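Local coordinates for conserved protein MTH689 (Methanothermobacter thermautotrophicus, PDB 2WNY) that is of unknown function but belongs to an RNA-binding protein family and is linked to the exosome superoperon, so it probably binds RNA, at residues 6-11 and 67-72; 91-96 and 118-123. The protein carries 1 engineered substitution. All blocks are in the same frame, centred on the assembly; numbering follows the deposited sequence.

Contact 1. Residues 6-11 and 67-72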
loop_
_atom_site.group_PDB
_atom_site.type_symbol
_atom_site.label_atom_id
_atom_site.label_comp_id
_atom_site.label_asym_id
_atom_site.label_seq_id
_atom_site.Cartn_x
_atom_site.Cartn_y
_atom_site.Cartn_z
ATOM N N ASP A 6 -4.572 -16.822 4.823
ATOM C CA ASP A 6 -4.511 -15.456 5.296
ATOM C C ASP A 6 -4.136 -14.489 4.168
ATOM O O ASP A 6 -4.626 -13.359 4.142
ATOM C CB ASP A 6 -3.559 -15.343 6.498
ATOM C CG ASP A 6 -4.199 -15.838 7.809
ATOM O OD1 ASP A 6 -5.392 -16.268 7.813
ATOM O OD2 ASP A 6 -3.501 -15.781 8.852
ATOM N N MET A 7 -3.300 -14.957 3.236
ATOM C CA MET A 7 -2.817 -14.185 2.062
ATOM C C MET A 7 -1.854 -13.084 2.476
ATOM O O MET A 7 -0.715 -13.035 1.990
ATOM C CB MET A 7 -3.955 -13.568 1.237
ATOM C CG MET A 7 -4.965 -14.564 0.719
ATOM S SD MET A 7 -5.965 -13.787 -0.577
ATOM C CE MET A 7 -7.018 -15.184 -1.000
ATOM N N ILE A 8 -2.329 -12.197 3.347
ATOM C CA ILE A 8 -1.498 -11.138 3.906
ATOM C C ILE A 8 -1.777 -11.026 5.408
ATOM O O ILE A 8 -2.901 -11.262 5.878
ATOM C CB ILE A 8 -1.694 -9.757 3.183
ATOM C CG1 ILE A 8 -3.141 -9.254 3.324
ATOM C CG2 ILE A 8 -1.294 -9.855 1.737
ATOM C CD1 ILE A 8 -3.366 -7.838 2.814
ATOM N N HIS A 9 -0.741 -10.709 6.170
ATOM C CA HIS A 9 -0.876 -10.637 7.634
ATOM C C HIS A 9 -1.387 -9.276 8.068
ATOM O O HIS A 9 -2.262 -9.141 8.937
ATOM C CB HIS A 9 0.473 -10.940 8.274
ATOM C CG HIS A 9 0.885 -12.369 8.129
ATOM N ND1 HIS A 9 0.132 -13.409 8.630
ATOM C CD2 HIS A 9 1.972 -12.933 7.554
ATOM C CE1 HIS A 9 0.732 -14.555 8.361
ATOM N NE2 HIS A 9 1.856 -14.293 7.718
ATOM N N ASN A 10 -0.825 -8.254 7.440
ATOM C CA ASN A 10 -1.150 -6.879 7.781
ATOM C C ASN A 10 -0.660 -5.970 6.652
ATOM O O ASN A 10 0.104 -6.413 5.775
ATOM C CB ASN A 10 -0.525 -6.513 9.134
ATOM C CG ASN A 10 1.001 -6.488 9.095
ATOM O OD1 ASN A 10 1.591 -5.694 8.372
ATOM N ND2 ASN A 10 1.637 -7.351 9.879
ATOM N N ILE A 11 -1.105 -4.717 6.665
ATOM C CA ILE A 11 -0.593 -3.710 5.728
ATOM C C ILE A 11 -0.221 -2.479 6.538
ATOM O O ILE A 11 -1.054 -1.976 7.323
ATOM C CB ILE A 11 -1.661 -3.263 4.704
ATOM C CG1 ILE A 11 -2.249 -4.466 3.969
ATOM C CG2 ILE A 11 -1.045 -2.271 3.697
ATOM C CD1 ILE A 11 -3.220 -4.104 2.863
ATOM N N GLU A 67 -10.950 -7.228 1.787
ATOM C CA GLU A 67 -11.410 -6.294 0.756
ATOM C C GLU A 67 -10.244 -5.744 -0.076
ATOM O O GLU A 67 -10.343 -5.548 -1.304
ATOM C CB GLU A 67 -12.171 -5.113 1.391
ATOM C CG GLU A 67 -12.625 -4.076 0.358
ATOM C CD GLU A 67 -13.731 -3.148 0.854
ATOM O OE1 GLU A 67 -14.235 -3.328 1.983
ATOM O OE2 GLU A 67 -14.111 -2.240 0.096
ATOM N N PHE A 68 -9.140 -5.463 0.599
ATOM C CA PHE A 68 -7.948 -5.011 -0.092
ATOM C C PHE A 68 -7.443 -6.082 -1.090
ATOM O O PHE A 68 -7.121 -5.771 -2.242
ATOM C CB PHE A 68 -6.852 -4.686 0.900
ATOM C CG PHE A 68 -5.546 -4.326 0.242
ATOM C CD1 PHE A 68 -5.271 -3.008 -0.101
ATOM C CD2 PHE A 68 -4.619 -5.320 -0.083
ATOM C CE1 PHE A 68 -4.056 -2.666 -0.731
ATOM C CE2 PHE A 68 -3.399 -4.998 -0.703
ATOM C CZ PHE A 68 -3.123 -3.676 -1.041
ATOM N N MET A 69 -7.357 -7.324 -0.632
ATOM C CA MET A 69 -6.869 -8.413 -1.483
ATOM C C MET A 69 -7.789 -8.630 -2.692
ATOM O O MET A 69 -7.317 -8.926 -3.794
ATOM C CB MET A 69 -6.694 -9.714 -0.703
ATOM C CG MET A 69 -5.426 -9.766 0.182
ATOM S SD MET A 69 -3.885 -9.301 -0.674
ATOM C CE MET A 69 -3.845 -10.667 -1.883
ATOM N N GLU A 70 -9.089 -8.454 -2.484
ATOM C CA GLU A 70 -10.059 -8.520 -3.578
ATOM C C GLU A 70 -9.707 -7.488 -4.669
ATOM O O GLU A 70 -9.620 -7.821 -5.843
ATOM C CB GLU A 70 -11.456 -8.215 -3.052
ATOM C CG GLU A 70 -12.208 -9.374 -2.461
ATOM C CD GLU A 70 -13.711 -9.144 -2.552
ATOM O OE1 GLU A 70 -14.166 -8.016 -2.236
ATOM O OE2 GLU A 70 -14.435 -10.082 -2.954
ATOM N N LYS A 71 -9.490 -6.236 -4.268
ATOM C CA LYS A 71 -9.179 -5.176 -5.225
ATOM C C LYS A 71 -7.759 -5.346 -5.785
ATOM O O LYS A 71 -7.525 -5.181 -6.990
ATOM C CB LYS A 71 -9.338 -3.808 -4.555
ATOM C CG LYS A 71 -8.843 -2.614 -5.369
ATOM C CD LYS A 71 -9.764 -2.276 -6.520
ATOM C CE LYS A 71 -9.455 -0.885 -7.059
ATOM N NZ LYS A 71 -10.629 -0.364 -7.799
ATOM N N PHE A 72 -6.823 -5.693 -4.908
ATOM C CA PHE A 72 -5.441 -5.957 -5.317
ATOM C C PHE A 72 -5.397 -7.028 -6.409
ATOM O O PHE A 72 -4.697 -6.876 -7.430
ATOM C CB PHE A 72 -4.612 -6.363 -4.085
ATOM C CG PHE A 72 -3.201 -6.802 -4.397
ATOM C CD1 PHE A 72 -2.147 -5.902 -4.322
ATOM C CD2 PHE A 72 -2.926 -8.126 -4.725
ATOM C CE1 PHE A 72 -0.833 -6.307 -4.596
ATOM C CE2 PHE A 72 -1.619 -8.538 -5.003
ATOM C CZ PHE A 72 -0.576 -7.628 -4.929
#

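Contact 2. Residues 91-96 and 118-123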
loop_
_atom_site.group_PDB
_atom_site.type_symbol
_atom_site.label_atom_id
_atom_site.label_comp_id
_atom_site.label_asym_id
_atom_site.label_seq_id
_atom_site.Cartn_x
_atom_site.Cartn_y
_atom_site.Cartn_z
ATOM N N GLY A 91 9.699 -11.395 3.135
ATOM C CA GLY A 91 8.279 -11.698 2.899
ATOM C C GLY A 91 7.404 -10.506 2.514
ATOM O O GLY A 91 6.277 -10.691 2.032
ATOM N N ASN A 92 7.911 -9.285 2.702
ATOM C CA ASN A 92 7.118 -8.072 2.458
ATOM C C ASN A 92 7.040 -7.670 0.994
ATOM O O ASN A 92 7.986 -7.861 0.227
ATOM C CB ASN A 92 7.655 -6.905 3.297
ATOM C CG ASN A 92 7.656 -7.209 4.792
ATOM O OD1 ASN A 92 8.707 -7.219 5.439
ATOM N ND2 ASN A 92 6.479 -7.475 5.341
ATOM N N LEU A 93 5.905 -7.103 0.612
ATOM C CA LEU A 93 5.740 -6.516 -0.709
ATOM C C LEU A 93 5.581 -5.019 -0.523
ATOM O O LEU A 93 4.632 -4.566 0.138
ATOM C CB LEU A 93 4.501 -7.084 -1.418
ATOM C CG LEU A 93 3.981 -6.359 -2.674
ATOM C CD1 LEU A 93 5.042 -6.299 -3.790
ATOM C CD2 LEU A 93 2.717 -7.026 -3.198
ATOM N N PHE A 94 6.497 -4.252 -1.117
ATOM C CA PHE A 94 6.422 -2.793 -1.040
ATOM C C PHE A 94 5.835 -2.241 -2.315
ATOM O O PHE A 94 6.402 -2.409 -3.409
ATOM C CB PHE A 94 7.796 -2.191 -0.831
ATOM C CG PHE A 94 8.359 -2.433 0.527
ATOM C CD1 PHE A 94 8.233 -1.472 1.527
ATOM C CD2 PHE A 94 9.035 -3.615 0.813
ATOM C CE1 PHE A 94 8.773 -1.691 2.797
ATOM C CE2 PHE A 94 9.584 -3.837 2.082
ATOM C CZ PHE A 94 9.457 -2.876 3.068
ATOM N N LEU A 95 4.698 -1.576 -2.167
ATOM C CA LEU A 95 3.937 -1.085 -3.302
ATOM C C LEU A 95 3.603 0.379 -3.087
ATOM O O LEU A 95 3.011 0.751 -2.066
ATOM C CB LEU A 95 2.656 -1.911 -3.457
ATOM C CG LEU A 95 1.725 -1.506 -4.593
ATOM C CD1 LEU A 95 2.441 -1.605 -5.955
ATOM C CD2 LEU A 95 0.468 -2.368 -4.549
ATOM N N ARG A 96 4.002 1.198 -4.053
ATOM C CA ARG A 96 3.689 2.624 -4.047
ATOM C C ARG A 96 2.677 2.916 -5.140
ATOM O O ARG A 96 2.860 2.511 -6.294
ATOM C CB ARG A 96 4.941 3.443 -4.323
ATOM C CG ARG A 96 6.106 3.158 -3.431
ATOM C CD ARG A 96 7.243 4.112 -3.705
ATOM N NE ARG A 96 8.412 3.746 -2.914
ATOM C CZ ARG A 96 9.480 4.516 -2.740
ATOM N NH1 ARG A 96 9.547 5.710 -3.311
ATOM N NH2 ARG A 96 10.489 4.086 -1.994
ATOM N N LEU A 118 2.618 1.440 0.541
ATOM C CA LEU A 118 2.150 0.264 1.280
ATOM C C LEU A 118 3.290 -0.716 1.546
ATOM O O LEU A 118 4.095 -1.036 0.647
ATOM C CB LEU A 118 1.029 -0.429 0.520
ATOM C CG LEU A 118 -0.064 0.486 -0.041
ATOM C CD1 LEU A 118 -0.949 -0.298 -0.989
ATOM C CD2 LEU A 118 -0.883 1.106 1.065
ATOM N N LYS A 119 3.397 -1.143 2.796
ATOM C CA LYS A 119 4.284 -2.247 3.145
ATOM C C LYS A 119 3.358 -3.408 3.485
ATOM O O LYS A 119 2.720 -3.431 4.549
ATOM C CB LYS A 119 5.191 -1.883 4.318
ATOM C CG LYS A 119 6.128 -3.012 4.753
ATOM C CD LYS A 119 7.066 -2.590 5.879
ATOM C CE LYS A 119 6.470 -2.841 7.268
ATOM N NZ LYS A 119 6.172 -4.286 7.524
ATOM N N ILE A 120 3.252 -4.346 2.562
ATOM C CA ILE A 120 2.314 -5.454 2.702
ATOM C C ILE A 120 3.025 -6.729 3.213
ATOM O O ILE A 120 3.845 -7.329 2.497
ATOM C CB ILE A 120 1.593 -5.755 1.365
ATOM C CG1 ILE A 120 0.887 -4.512 0.813
ATOM C CG2 ILE A 120 0.550 -6.908 1.564
ATOM C CD1 ILE A 120 0.479 -4.633 -0.687
ATOM N N LYS A 121 2.700 -7.143 4.443
ATOM C CA LYS A 121 3.253 -8.383 5.004
ATOM C C LYS A 121 2.531 -9.611 4.429
ATOM O O LYS A 121 1.442 -9.990 4.868
ATOM C CB LYS A 121 3.234 -8.388 6.542
ATOM C CG LYS A 121 4.101 -9.519 7.168
ATOM C CD LYS A 121 4.146 -9.397 8.676
ATOM C CE LYS A 121 4.852 -10.588 9.305
ATOM N NZ LYS A 121 4.793 -10.491 10.783
ATOM N N VAL A 122 3.175 -10.234 3.450
ATOM C CA VAL A 122 2.621 -11.364 2.744
ATOM C C VAL A 122 2.739 -12.623 3.595
ATOM O O VAL A 122 3.793 -12.892 4.182
ATOM C CB VAL A 122 3.311 -11.546 1.373
ATOM C CG1 VAL A 122 2.828 -12.820 0.650
ATOM C CG2 VAL A 122 3.093 -10.292 0.510
ATOM N N GLU A 123 1.639 -13.366 3.687
ATOM C CA GLU A 123 1.661 -14.690 4.315
ATOM C C GLU A 123 2.671 -15.545 3.576
ATOM O O GLU A 123 2.517 -15.811 2.370
ATOM C CB GLU A 123 0.280 -15.341 4.272
ATOM C CG GLU A 123 0.176 -16.637 5.058
ATOM C CD GLU A 123 -1.175 -17.318 4.868
ATOM O OE1 GLU A 123 -1.810 -17.154 3.798
ATOM O OE2 GLU A 123 -1.607 -18.026 5.797
#

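Contact 1. Residues 6-11 and 67-72
Residues 6-11 pass beside the helical segment 67-72, coming nearest where the CA atoms of Met7 and Met69 are 7.9 Å apart, with the chain turning a corner at His9 within the broken strand 8-17. The contact is entirely apolar and carried by three side chains of 6-11 (Met7, Ile8 and Ile11) and two of the helix. Ile11 and Phe68 make its most directed part. Phe68 has CG anti to its backbone N (chi1 175°), which swings the ring out from the helix, and Ile11 sets its CD1 methyl over the centre of one face, 3.5 Å from the ring centroid and 12° off the normal, a CH-pi contact. Ile8 approaches the same ring obliquely, its CD1 lying 4.0 Å from Phe68 CD2. Its CG1 sits in the crowded position between backbone N and carbonyl carbon (chi1 62°), and from there Ile8 meets Met69 tip to tip. Met69 is bent at chi2 and chi3, so its sulfur lies against both branches of Ile8, with SD 3.6 Å from Ile8 CG2 and 3.8 Å from Ile8 CD1. Met7, extended beyond CG, crosses Met69 obliquely on the more open flank, where Met7 SD is 4.0 Å from Met69 CE. Ile8 and Ile11 also touch Leu65, one helical turn earlier. Phe68 also touches Leu118 and Ile120 of strand 115-122, and its ring meets that of Trp107. Helix 62-76 thus packs across neighbouring strands 8-17 and 115-122 of the antiparallel sheet.

Contact 2. Residues 91-96 and 118-123
Leu93, Leu95, Leu118 and Ile120 make the apolar centre, all projecting from one face of the two strands. Leu93 and Ile120 lie side by side, with Leu93 CD2 4.1 Å from Ile120 CD1, and Leu95 CD2 is more loosely placed, 4.4 Å from Leu118 CD1. Beneath them the backbones are joined by two reciprocal pairs of hydrogen bonds, Leu93 with Ile120 and Leu95 with Leu118. Leu93 N to Ile120 O, 2.8 Å and nearly straight at 170°, reaches its acceptor in the carbonyl plane, whereas Ile120 N stands above the carbonyl plane of Leu93, off the lone-pair direction. At the end of the ladder Val122 N gives Gly91 O only a weak bond of 3.4 Å, and Val122 CB crowds that oxygen at 3.2 Å. The other face is more polar. There Phe94 lies alongside Lys119, whose CG approaches ring atom CE1 to 3.5 Å at an oblique angle. Bends at chi3 and chi4 turn the Lys119 amine back toward Asn92. Lys121, extended, crosses Asn92 obliquely and continues outward. Alternating hydrogen-bonded and non-hydrogen-bonded pairs mark an antiparallel ladder, here between adjacent inner strands 92-98 and 115-122, with one helix-packed apolar face and one mixed face.

Contact 1 and contact 2, with centres 10 Å apart, share one sheet and one apolar layer. Strands 8-17 and 115-122 are neighbours, so helix 62-76, which packs on 6-11, also reaches the strand pair of contact 2: one turn beyond Phe68, Phe72 lies on Leu93 and Leu95. The two contacts also join through polar atoms. His9 N lies 2.6 Å from Lys121 O, a probable hydrogen bond where the chain turns its corner, and Met7 N is 2.7 Å from Glu123 OE1, so the carboxylate just past strand 115-122 holds the turn leading into contact 1.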